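Local coordinates for conserved hypothetical protein (Archaeoglobus fulgidus, PDB 1I0R) that reduces ferric iron held in chelators such as siderophores to ferrous iron, using NADH or NADPH as electron donor and a bound flavin, at residues Y11-V16 / Q27-V32; H53-K57 / H126-V130; T106-V112 / E137-E143; G22-G26 / E86-F90. All blocks are in the same frame, centred on the assembly; numbering follows the deposited sequence.

Contact 1 of 4, residues Y11-V16 / Q27-V32; sequences YGLYIV and QIANTV
Y14 and A29 bond to each other through both backbone groups, Y14 N to A29 O at 2.9 Å and A29 N back to Y14 O. V16 and Q27 form a second hydrogen-bonded pair, in which the bond from V16 N to Q27 O (2.8 Å) is close to straight, 171° at the hydrogen. A water ties the far end together: it accepts from G12 N and from Y14 OH, the latter at 2.6 Å, and donates to V32 O. Y14 OH is also bonded to S10 N of the second subunit. This is the antiparallel beta hairpin of strands 14-20 and 23-37 in the six-stranded barrel, and Q27 to T31 belong to the FMN-binding site; NE2 of Q27 donates to the O of its neighbour I28, while its OE1 takes a bond from N50, another FMN-binding residue. Past A29 the regular pairing ends, and N30 lays its amide nearly parallel to the Y11 ring, planes 18° apart, with ND2 over one face toward the rim, 3.5 Å from CG of Y11. The Y11 hydroxyl bonds to Q34 N of the second subunit. V32 sets its CB over a face of the Y14 ring, 3.8 Å from the centroid, a CH-pi contact, while N30 O lies in plane at the ring's edge. With CG1 of V16 anti to the backbone N (chi1 176°), CG2 meets A29 CB at 3.7 Å. On the face of I15 and I28, a non-hydrogen-bonded pair, I28 CD1 packs on I15 CG1; L13 CD1 reaches I28 CG2.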
loop_
_atom_site.group_PDB
_atom_site.type_symbol
_atom_site.label_atom_id
_atom_site.label_comp_id
_atom_site.label_asym_id
_atom_site.label_seq_id
_atom_site.Cartn_x
_atom_site.Cartn_y
_atom_site.Cartn_z
ATOM N N TYR B 11 -3.646 1.426 4.615
ATOM C CA TYR B 11 -2.301 1.998 4.536
ATOM C C TYR B 11 -1.642 2.073 5.906
ATOM O O TYR B 11 -2.303 1.966 6.943
ATOM C CB TYR B 11 -2.328 3.452 4.040
ATOM C CG TYR B 11 -3.039 3.732 2.740
ATOM C CD1 TYR B 11 -4.430 3.832 2.686
ATOM C CD2 TYR B 11 -2.314 3.894 1.561
ATOM C CE1 TYR B 11 -5.087 4.076 1.482
ATOM C CE2 TYR B 11 -2.943 4.144 0.357
ATOM C CZ TYR B 11 -4.333 4.226 0.311
ATOM O OH TYR B 11 -4.996 4.377 -0.875
ATOM N N GLY B 12 -0.325 2.260 5.882
ATOM C CA GLY B 12 0.400 2.475 7.131
ATOM C C GLY B 12 0.572 3.996 7.260
ATOM O O GLY B 12 -0.060 4.764 6.544
ATOM N N LEU B 13 1.387 4.434 8.227
ATOM C CA LEU B 13 1.704 5.875 8.379
ATOM C C LEU B 13 3.226 5.932 8.551
ATOM O O LEU B 13 3.808 5.211 9.361
ATOM C CB LEU B 13 0.989 6.521 9.574
ATOM C CG LEU B 13 0.887 8.039 9.350
ATOM C CD1 LEU B 13 -0.061 8.346 8.155
ATOM C CD2 LEU B 13 0.368 8.712 10.623
ATOM N N TYR B 14 3.854 6.798 7.762
ATOM C CA TYR B 14 5.312 6.862 7.697
ATOM C C TYR B 14 5.834 8.270 7.588
ATOM O O TYR B 14 5.090 9.204 7.306
ATOM C CB TYR B 14 5.794 6.144 6.418
ATOM C CG TYR B 14 5.109 4.819 6.103
ATOM C CD1 TYR B 14 3.898 4.770 5.412
ATOM C CD2 TYR B 14 5.662 3.635 6.547
ATOM C CE1 TYR B 14 3.250 3.540 5.176
ATOM C CE2 TYR B 14 5.033 2.414 6.323
ATOM C CZ TYR B 14 3.829 2.373 5.641
ATOM O OH TYR B 14 3.224 1.135 5.491
ATOM N N ILE B 15 7.133 8.397 7.848
ATOM C CA ILE B 15 7.816 9.645 7.601
ATOM C C ILE B 15 8.717 9.265 6.429
ATOM O O ILE B 15 9.441 8.248 6.501
ATOM C CB ILE B 15 8.774 10.092 8.727
ATOM C CG1 ILE B 15 8.071 10.213 10.071
ATOM C CG2 ILE B 15 9.389 11.452 8.313
ATOM C CD1 ILE B 15 9.045 10.681 11.193
ATOM N N VAL B 16 8.666 10.036 5.345
ATOM C CA VAL B 16 9.540 9.790 4.188
ATOM C C VAL B 16 10.558 10.937 4.198
ATOM O O VAL B 16 10.176 12.115 4.239
ATOM C CB VAL B 16 8.755 9.769 2.847
ATOM C CG1 VAL B 16 9.714 9.612 1.662
ATOM C CG2 VAL B 16 7.748 8.584 2.859
ATOM N N GLN B 27 8.442 14.294 5.193
ATOM C CA GLN B 27 7.006 14.522 5.178
ATOM C C GLN B 27 6.294 13.257 5.636
ATOM O O GLN B 27 6.842 12.157 5.540
ATOM C CB GLN B 27 6.504 14.865 3.771
ATOM C CG GLN B 27 6.551 13.690 2.813
ATOM C CD GLN B 27 5.718 13.890 1.548
ATOM O OE1 GLN B 27 6.183 14.471 0.567
ATOM N NE2 GLN B 27 4.477 13.392 1.567
ATOM N N ILE B 28 5.097 13.420 6.177
ATOM C CA ILE B 28 4.306 12.249 6.558
ATOM C C ILE B 28 3.706 11.729 5.260
ATOM O O ILE B 28 3.353 12.499 4.362
ATOM C CB ILE B 28 3.144 12.630 7.508
ATOM C CG1 ILE B 28 3.697 13.018 8.886
ATOM C CG2 ILE B 28 2.179 11.450 7.663
ATOM C CD1 ILE B 28 4.573 11.947 9.539
ATOM N N ALA B 29 3.591 10.410 5.144
ATOM C CA ALA B 29 3.017 9.811 3.947
ATOM C C ALA B 29 2.306 8.533 4.354
ATOM O O ALA B 29 2.692 7.885 5.329
ATOM C CB ALA B 29 4.121 9.472 2.937
ATOM N N ASN B 30 1.274 8.152 3.598
ATOM C CA ASN B 30 0.632 6.871 3.897
ATOM C C ASN B 30 0.866 5.902 2.725
ATOM O O ASN B 30 0.687 4.687 2.869
ATOM C CB ASN B 30 -0.881 7.057 4.196
ATOM C CG ASN B 30 -1.698 7.450 2.973
ATOM O OD1 ASN B 30 -1.177 7.971 1.994
ATOM N ND2 ASN B 30 -3.009 7.203 3.039
ATOM N N THR B 31 1.371 6.413 1.601
ATOM C CA THR B 31 1.531 5.564 0.418
ATOM C C THR B 31 2.953 5.068 0.204
ATOM O O THR B 31 3.733 5.631 -0.588
ATOM C CB THR B 31 0.979 6.304 -0.824
ATOM O OG1 THR B 31 -0.388 6.677 -0.562
ATOM C CG2 THR B 31 0.991 5.405 -2.061
ATOM N N VAL B 32 3.281 4.013 0.949
ATOM C CA VAL B 32 4.587 3.362 0.930
ATOM C C VAL B 32 4.296 1.873 0.890
ATOM O O VAL B 32 3.518 1.358 1.705
ATOM C CB VAL B 32 5.388 3.663 2.209
ATOM C CG1 VAL B 32 6.668 2.848 2.231
ATOM C CG2 VAL B 32 5.672 5.181 2.297
HETATM O O HOH W 1 1.431 1.027 3.563
#

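Contact 2 of 4, residues H53-K57 / H126-V130; sequences HNAVK and HTLFV
Helix segment 53-57 and strand segment 126-130 pass with their axes 10.4 Å apart at closest approach and 45° between their directions, V56 lying opposite F129 and H53 opposite T127, and the contact is carried mainly by side chains. The F129 ring is at its centre. V56 and F129 come from opposite directions; CG1 of V56 sits over the centre of the ring, 3.7 Å from the centroid and 13° off the normal, a well-centred CH-pi contact. V56 holds CG1 anti to the backbone N, which carries this methyl onto the ring. The opposite face of F129 is covered from its own strand by T127, whose CG2 stands 3.7 Å above the plane, offset toward the rim; the phenyl is thus clasped between a helix methyl and a strand methyl. Helix 51-59 packs here on strand 126-138 of the barrel in the flavin reductase-like domain, on the side facing away from L128, which meets the second subunit; H126, at the start of the strand, belongs to the NADP(+) site. The H53 ring meets F129 obliquely, with centroids 5.4 Å apart and planes at 56°; it also approaches T127, but the modelled orientation of this imidazole is doubtful. H53 packs on K48 as well, one of the FMN-binding residues. At the outer margin K57 brings its CB to 4.4 Å from CZ of F129, and the chain then runs out to a salt bridge with E120 on strand 109-122.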
loop_
_atom_site.group_PDB
_atom_site.type_symbol
_atom_site.label_atom_id
_atom_site.label_comp_id
_atom_site.label_asym_id
_atom_site.label_seq_id
_atom_site.Cartn_x
_atom_site.Cartn_y
_atom_site.Cartn_z
ATOM N N HIS B 53 9.306 15.768 -2.197
ATOM C CA HIS B 53 9.238 15.237 -3.556
ATOM C C HIS B 53 10.458 15.752 -4.344
ATOM O O HIS B 53 11.184 14.983 -4.986
ATOM C CB HIS B 53 7.939 15.707 -4.253
ATOM C CG HIS B 53 7.963 15.555 -5.746
ATOM N ND1 HIS B 53 7.439 14.456 -6.405
ATOM C CD2 HIS B 53 8.499 16.344 -6.708
ATOM C CE1 HIS B 53 7.659 14.574 -7.703
ATOM N NE2 HIS B 53 8.304 15.713 -7.911
ATOM N N ASN B 54 10.684 17.060 -4.291
ATOM C CA ASN B 54 11.790 17.627 -5.034
ATOM C C ASN B 54 13.149 17.159 -4.537
ATOM O O ASN B 54 14.063 17.005 -5.341
ATOM C CB ASN B 54 11.692 19.160 -5.038
ATOM C CG ASN B 54 10.357 19.652 -5.581
ATOM O OD1 ASN B 54 9.779 19.041 -6.484
ATOM N ND2 ASN B 54 9.867 20.769 -5.046
ATOM N N ALA B 55 13.278 16.909 -3.230
ATOM C CA ALA B 55 14.547 16.434 -2.668
ATOM C C ALA B 55 14.835 15.026 -3.172
ATOM O O ALA B 55 15.968 14.683 -3.493
ATOM C CB ALA B 55 14.498 16.448 -1.135
ATOM N N VAL B 56 13.797 14.198 -3.254
ATOM C CA VAL B 56 14.006 12.856 -3.736
ATOM C C VAL B 56 14.322 12.929 -5.221
ATOM O O VAL B 56 15.169 12.197 -5.716
ATOM C CB VAL B 56 12.758 11.970 -3.503
ATOM C CG1 VAL B 56 12.982 10.566 -4.106
ATOM C CG2 VAL B 56 12.497 11.851 -2.022
ATOM N N LYS B 57 13.651 13.819 -5.936
ATOM C CA LYS B 57 13.901 13.937 -7.365
ATOM C C LYS B 57 15.357 14.311 -7.659
ATOM O O LYS B 57 15.979 13.758 -8.562
ATOM C CB LYS B 57 12.955 14.967 -7.994
ATOM C CG LYS B 57 13.003 14.934 -9.517
ATOM C CD LYS B 57 11.909 15.766 -10.167
ATOM C CE LYS B 57 11.823 15.458 -11.665
ATOM N NZ LYS B 57 11.535 14.006 -11.960
ATOM N N HIS B 126 1.356 13.521 -8.847
ATOM C CA HIS B 126 2.350 12.893 -7.966
ATOM C C HIS B 126 3.363 12.116 -8.780
ATOM O O HIS B 126 3.165 11.846 -9.968
ATOM C CB HIS B 126 1.676 11.849 -7.054
ATOM C CG HIS B 126 0.668 12.405 -6.109
ATOM N ND1 HIS B 126 0.740 12.200 -4.746
ATOM C CD2 HIS B 126 -0.467 13.109 -6.328
ATOM C CE1 HIS B 126 -0.313 12.754 -4.167
ATOM N NE2 HIS B 126 -1.059 13.310 -5.104
ATOM N N THR B 127 4.450 11.730 -8.119
ATOM C CA THR B 127 5.460 10.878 -8.731
ATOM C C THR B 127 5.585 9.653 -7.821
ATOM O O THR B 127 5.641 9.795 -6.589
ATOM C CB THR B 127 6.868 11.532 -8.811
ATOM O OG1 THR B 127 6.794 12.711 -9.615
ATOM C CG2 THR B 127 7.864 10.571 -9.448
ATOM N N LEU B 128 5.572 8.459 -8.412
ATOM C CA LEU B 128 5.786 7.257 -7.626
ATOM C C LEU B 128 7.278 6.929 -7.805
ATOM O O LEU B 128 7.746 6.663 -8.920
ATOM C CB LEU B 128 4.918 6.098 -8.147
ATOM C CG LEU B 128 4.947 4.828 -7.286
ATOM C CD1 LEU B 128 4.214 5.024 -6.007
ATOM C CD2 LEU B 128 4.308 3.694 -8.029
ATOM N N PHE B 129 8.044 6.989 -6.714
ATOM C CA PHE B 129 9.470 6.702 -6.790
ATOM C C PHE B 129 9.692 5.252 -6.430
ATOM O O PHE B 129 9.166 4.798 -5.425
ATOM C CB PHE B 129 10.266 7.582 -5.796
ATOM C CG PHE B 129 10.217 9.049 -6.112
ATOM C CD1 PHE B 129 9.277 9.878 -5.500
ATOM C CD2 PHE B 129 11.101 9.589 -7.041
ATOM C CE1 PHE B 129 9.214 11.257 -5.810
ATOM C CE2 PHE B 129 11.053 10.956 -7.365
ATOM C CZ PHE B 129 10.114 11.785 -6.752
ATOM N N VAL B 130 10.426 4.525 -7.265
ATOM C CA VAL B 130 10.723 3.132 -6.975
ATOM C C VAL B 130 12.164 3.072 -6.484
ATOM O O VAL B 130 13.096 3.426 -7.205
ATOM C CB VAL B 130 10.584 2.254 -8.223
ATOM C CG1 VAL B 130 10.903 0.777 -7.865
ATOM C CG2 VAL B 130 9.142 2.347 -8.742
#

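Contact 3 of 4, residues T106-V112 / E137-E143; sequences TQHAVAV and EVLKDAE
V110 O takes two backbone donors, L139 N at 2.8 Å and K140 N at 3.3 Å, both from the same face of its carbonyl plane. Beyond it the pairing becomes regular: V112 and E137 bond reciprocally, V112 N to E137 O and E137 N to V112 O, the latter at 3.0 Å. A111 and V138 form the non-hydrogen-bonded pair between. This is the open end of the beta hairpin made by barrel strands 109-122 and 126-138, bending a corner at V110 and entered through a type II turn, which A109 N closes on T106 O at 3.2 Å. V112 and E137 run side by side, CG2 of V112 against CG of E137 at 3.3 Å; the carboxylate then goes to K96 in a salt bridge. T106 OG1 is satisfied by E94 and H108 ND1 by E68, while T106 CG2 meets CD1 of L139. V110 points away from the hairpin partner, yet its CG1 reaches A142 O at 3.5 Å and its CG2 faces A142 CB. Replacing V110 by a glycine would remove both methyls and is likely to open a gap against A142 and leave the chain at this corner freer to turn.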
loop_
_atom_site.group_PDB
_atom_site.type_symbol
_atom_site.label_atom_id
_atom_site.label_comp_id
_atom_site.label_asym_id
_atom_site.label_seq_id
_atom_site.Cartn_x
_atom_site.Cartn_y
_atom_site.Cartn_z
ATOM N N THR B 106 14.779 7.882 13.576
ATOM C CA THR B 106 14.582 6.706 14.412
ATOM C C THR B 106 13.592 6.919 15.534
ATOM O O THR B 106 13.066 5.951 16.099
ATOM C CB THR B 106 15.917 6.221 15.006
ATOM O OG1 THR B 106 16.567 7.329 15.640
ATOM C CG2 THR B 106 16.838 5.697 13.903
ATOM N N GLN B 107 13.320 8.183 15.844
ATOM C CA GLN B 107 12.372 8.484 16.917
ATOM C C GLN B 107 10.966 8.016 16.552
ATOM O O GLN B 107 10.467 8.333 15.477
ATOM C CB GLN B 107 12.344 9.976 17.209
ATOM C CG GLN B 107 11.814 10.287 18.610
ATOM C CD GLN B 107 11.943 11.758 18.953
ATOM O OE1 GLN B 107 12.828 12.447 18.444
ATOM N NE2 GLN B 107 11.055 12.247 19.821
ATOM N N HIS B 108 10.349 7.272 17.466
ATOM C CA HIS B 108 9.000 6.727 17.296
ATOM C C HIS B 108 8.874 5.768 16.123
ATOM O O HIS B 108 7.765 5.509 15.650
ATOM C CB HIS B 108 7.984 7.858 17.138
ATOM C CG HIS B 108 7.913 8.756 18.333
ATOM N ND1 HIS B 108 7.574 8.291 19.586
ATOM C CD2 HIS B 108 8.210 10.068 18.481
ATOM C CE1 HIS B 108 7.671 9.281 20.458
ATOM N NE2 HIS B 108 8.055 10.369 19.814
ATOM N N ALA B 109 9.999 5.219 15.681
ATOM C CA ALA B 109 9.986 4.303 14.547
ATOM C C ALA B 109 10.169 2.859 14.937
ATOM O O ALA B 109 11.077 2.514 15.705
ATOM C CB ALA B 109 11.061 4.704 13.546
ATOM N N VAL B 110 9.308 1.998 14.399
ATOM C CA VAL B 110 9.399 0.575 14.674
ATOM C C VAL B 110 10.505 0.017 13.771
ATOM O O VAL B 110 11.180 -0.953 14.118
ATOM C CB VAL B 110 8.045 -0.129 14.384
ATOM C CG1 VAL B 110 8.170 -1.644 14.603
ATOM C CG2 VAL B 110 6.951 0.463 15.275
ATOM N N ALA B 111 10.697 0.651 12.612
ATOM C CA ALA B 111 11.723 0.249 11.658
ATOM C C ALA B 111 12.077 1.409 10.726
ATOM O O ALA B 111 11.309 2.360 10.595
ATOM C CB ALA B 111 11.231 -0.941 10.813
ATOM N N VAL B 112 13.248 1.329 10.107
ATOM C CA VAL B 112 13.695 2.315 9.131
ATOM C C VAL B 112 14.243 1.587 7.922
ATOM O O VAL B 112 14.829 0.502 8.043
ATOM C CB VAL B 112 14.778 3.294 9.687
ATOM C CG1 VAL B 112 14.136 4.234 10.692
ATOM C CG2 VAL B 112 15.939 2.526 10.324
ATOM N N GLU B 137 16.338 -1.832 9.108
ATOM C CA GLU B 137 16.488 -2.374 10.447
ATOM C C GLU B 137 15.236 -2.229 11.299
ATOM O O GLU B 137 14.465 -1.268 11.146
ATOM C CB GLU B 137 17.677 -1.708 11.143
ATOM C CG GLU B 137 17.562 -0.203 11.337
ATOM C CD GLU B 137 18.872 0.406 11.840
ATOM O OE1 GLU B 137 19.593 1.051 11.039
ATOM O OE2 GLU B 137 19.182 0.210 13.035
ATOM N N VAL B 138 15.014 -3.208 12.169
ATOM C CA VAL B 138 13.884 -3.159 13.082
ATOM C C VAL B 138 14.472 -2.499 14.323
ATOM O O VAL B 138 15.520 -2.924 14.808
ATOM C CB VAL B 138 13.365 -4.563 13.431
ATOM C CG1 VAL B 138 12.261 -4.451 14.470
ATOM C CG2 VAL B 138 12.832 -5.246 12.166
ATOM N N LEU B 139 13.809 -1.460 14.822
ATOM C CA LEU B 139 14.306 -0.702 15.974
ATOM C C LEU B 139 13.562 -0.935 17.282
ATOM O O LEU B 139 14.135 -0.788 18.371
ATOM C CB LEU B 139 14.246 0.792 15.661
ATOM C CG LEU B 139 14.927 1.254 14.376
ATOM C CD1 LEU B 139 14.567 2.714 14.116
ATOM C CD2 LEU B 139 16.437 1.059 14.486
ATOM N N LYS B 140 12.286 -1.272 17.181
ATOM C CA LYS B 140 11.465 -1.474 18.365
ATOM C C LYS B 140 10.509 -2.634 18.204
ATOM O O LYS B 140 10.165 -3.045 17.093
ATOM C CB LYS B 140 10.632 -0.223 18.660
ATOM C CG LYS B 140 11.402 1.086 18.723
ATOM C CD LYS B 140 10.439 2.280 18.605
ATOM C CE LYS B 140 9.406 2.335 19.732
ATOM N NZ LYS B 140 9.941 2.931 20.996
ATOM N N ASP B 141 10.060 -3.119 19.353
ATOM C CA ASP B 141 9.133 -4.226 19.468
ATOM C C ASP B 141 7.682 -3.741 19.315
ATOM O O ASP B 141 6.757 -4.539 19.202
ATOM C CB ASP B 141 9.359 -4.858 20.849
ATOM C CG ASP B 141 8.455 -6.030 21.120
ATOM O OD1 ASP B 141 7.217 -5.847 21.124
ATOM O OD2 ASP B 141 8.991 -7.139 21.347
ATOM N N ALA B 142 7.493 -2.426 19.284
ATOM C CA ALA B 142 6.165 -1.813 19.203
ATOM C C ALA B 142 5.268 -2.116 17.999
ATOM O O ALA B 142 5.745 -2.469 16.920
ATOM C CB ALA B 142 6.307 -0.310 19.342
ATOM N N GLU B 143 3.963 -1.943 18.211
ATOM C CA GLU B 143 2.956 -2.146 17.174
ATOM C C GLU B 143 3.019 -0.934 16.254
ATOM O O GLU B 143 3.392 0.159 16.684
ATOM C CB GLU B 143 1.551 -2.261 17.784
ATOM C CG GLU B 143 1.332 -3.495 18.670
ATOM C CD GLU B 143 1.762 -4.798 17.998
ATOM O OE1 GLU B 143 1.282 -5.088 16.878
ATOM O OE2 GLU B 143 2.581 -5.541 18.592
#

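Contact 4 of 4, residues G22-G26 / E86-F90; sequences GRKCG and EFEKF
K24 holds the E86 carboxylate from two places at once. Its backbone N donates to OE2 at 2.7 Å, nearly straight at 166°, and its own ammonium NZ makes a salt bridge to the same oxygen at 3.0 Å; the two donors come from opposite faces of the carboxylate plane. Followed outward, K24 starts with CB over one face of the F90 ring, 3.9 Å from its centroid, a CH-pi contact displaced toward the rim. CG and CD then pass beside E86 OE2, CG at 3.3 Å. The chain bends at chi3 and chi4, both -63°, so that CE comes back over the ring to 3.6 Å from F90 CG and NZ turns in to E86. In this way the short helix 86-90 is fastened across the start of barrel strand 23-37, which leads on to the FMN-binding residues Q27 to T31. K89, itself an FMN-binding residue, extends fully and gives NZ to G26 O at 2.7 Å, almost in line with the carbonyl; a water accepts from both K89 NZ and G26 N, bridging the same two residues. At the edge of the F90 ring lies C25 O, with V105 of strand 103-105 also packing on F90. R23 brings CG to 3.6 Å from E86 OE1; no N-H of its guanidinium points at that oxygen, so any influence is probably electrostatic. Were E86 an alanine, K24 NZ would probably lose this counter-charge and K24 N the acceptor that now pins the strand to the helix.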
loop_
_atom_site.group_PDB
_atom_site.type_symbol
_atom_site.label_atom_id
_atom_site.label_comp_id
_atom_site.label_asym_id
_atom_site.label_seq_id
_atom_site.Cartn_x
_atom_site.Cartn_y
_atom_site.Cartn_z
ATOM N N GLY B 22 22.283 20.097 0.788
ATOM C CA GLY B 22 22.629 20.209 2.194
ATOM C C GLY B 22 21.468 20.551 3.108
ATOM O O GLY B 22 21.664 21.126 4.181
ATOM N N ARG B 23 20.254 20.202 2.692
ATOM C CA ARG B 23 19.070 20.473 3.496
ATOM C C ARG B 23 18.227 19.213 3.662
ATOM O O ARG B 23 17.802 18.622 2.673
ATOM C CB ARG B 23 18.221 21.556 2.838
ATOM C CG ARG B 23 16.948 21.878 3.591
ATOM C CD ARG B 23 16.237 23.090 3.008
ATOM N NE ARG B 23 17.047 24.309 3.092
ATOM C CZ ARG B 23 18.012 24.646 2.233
ATOM N NH1 ARG B 23 18.310 23.861 1.201
ATOM N NH2 ARG B 23 18.682 25.781 2.404
ATOM N N LYS B 24 18.003 18.821 4.912
ATOM C CA LYS B 24 17.196 17.639 5.232
ATOM C C LYS B 24 15.731 17.962 4.970
ATOM O O LYS B 24 15.286 19.082 5.229
ATOM C CB LYS B 24 17.359 17.250 6.706
ATOM C CG LYS B 24 18.786 16.837 7.112
ATOM C CD LYS B 24 18.876 16.343 8.563
ATOM C CE LYS B 24 18.521 17.417 9.596
ATOM N NZ LYS B 24 19.445 18.578 9.582
ATOM N N CYS B 25 14.988 16.976 4.458
ATOM C CA CYS B 25 13.559 17.147 4.185
ATOM C C CYS B 25 12.812 15.918 4.687
ATOM O O CYS B 25 13.388 14.838 4.806
ATOM C CB CYS B 25 13.282 17.272 2.693
ATOM S SG CYS B 25 13.954 18.737 1.854
ATOM N N GLY B 26 11.540 16.092 5.005
ATOM C CA GLY B 26 10.762 14.948 5.461
ATOM C C GLY B 26 9.288 15.291 5.436
ATOM O O GLY B 26 8.918 16.443 5.611
ATOM N N GLU B 86 13.879 23.639 8.070
ATOM C CA GLU B 86 14.543 22.373 8.335
ATOM C C GLU B 86 14.770 22.253 9.840
ATOM O O GLU B 86 14.735 21.158 10.400
ATOM C CB GLU B 86 15.877 22.319 7.589
ATOM C CG GLU B 86 16.836 21.237 8.063
ATOM C CD GLU B 86 18.128 21.218 7.266
ATOM O OE1 GLU B 86 18.543 22.291 6.776
ATOM O OE2 GLU B 86 18.736 20.139 7.140
ATOM N N PHE B 87 14.993 23.391 10.490
ATOM C CA PHE B 87 15.221 23.415 11.928
ATOM C C PHE B 87 13.938 23.096 12.695
ATOM O O PHE B 87 13.954 22.325 13.653
ATOM C CB PHE B 87 15.741 24.787 12.363
ATOM C CG PHE B 87 16.053 24.879 13.829
ATOM C CD1 PHE B 87 17.238 24.357 14.335
ATOM C CD2 PHE B 87 15.148 25.464 14.710
ATOM C CE1 PHE B 87 17.519 24.417 15.699
ATOM C CE2 PHE B 87 15.418 25.528 16.074
ATOM C CZ PHE B 87 16.604 25.004 16.569
ATOM N N GLU B 88 12.828 23.698 12.277
ATOM C CA GLU B 88 11.553 23.458 12.941
ATOM C C GLU B 88 11.210 21.975 12.882
ATOM O O GLU B 88 10.700 21.413 13.849
ATOM C CB GLU B 88 10.432 24.271 12.277
ATOM C CG GLU B 88 10.583 25.781 12.419
ATOM C CD GLU B 88 9.510 26.564 11.671
ATOM O OE1 GLU B 88 9.429 26.442 10.429
ATOM O OE2 GLU B 88 8.749 27.307 12.326
ATOM N N LYS B 89 11.507 21.344 11.749
ATOM C CA LYS B 89 11.210 19.928 11.563
ATOM C C LYS B 89 12.114 18.945 12.296
ATOM O O LYS B 89 11.622 18.030 12.954
ATOM C CB LYS B 89 11.211 19.569 10.075
ATOM C CG LYS B 89 9.890 19.835 9.368
ATOM C CD LYS B 89 9.932 19.329 7.942
ATOM C CE LYS B 89 8.594 19.522 7.260
ATOM N NZ LYS B 89 8.664 19.146 5.824
ATOM N N PHE B 90 13.427 19.121 12.193
ATOM C CA PHE B 90 14.333 18.183 12.838
ATOM C C PHE B 90 14.907 18.545 14.205
ATOM O O PHE B 90 15.508 17.693 14.852
ATOM C CB PHE B 90 15.481 17.827 11.885
ATOM C CG PHE B 90 15.026 17.163 10.609
ATOM C CD1 PHE B 90 14.561 17.922 9.539
ATOM C CD2 PHE B 90 15.050 15.775 10.484
ATOM C CE1 PHE B 90 14.129 17.313 8.362
ATOM C CE2 PHE B 90 14.617 15.153 9.306
ATOM C CZ PHE B 90 14.156 15.923 8.246
HETATM O O HOH W 2 10.788 18.962 4.499
#

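In the fold
All four contacts reach the same six-stranded antiparallel barrel. Contacts 1 and 3 each join two strands of a hairpin, whereas contacts 2 and 4 lay helices 51-59 and 86-90 against it. Contacts 1 and 4 share strand 23-37, centres about 17 Å apart; contacts 2 and 3 share strand 126-138, centres about 24 Å apart on opposite sides of the chain's centre. Contacts 2 and 4 touch through A55 and C25. Along the chain contact 1 closes before 2 and 3 open, 4 closes before 3 opens, 4 alternates with 1 and 2, and 2 with 3. One barrel thus carries FMN-binding residues (contacts 1 and 4), an NADP(+)-binding one (contact 2) and dimer contacts (1, 2 and 3).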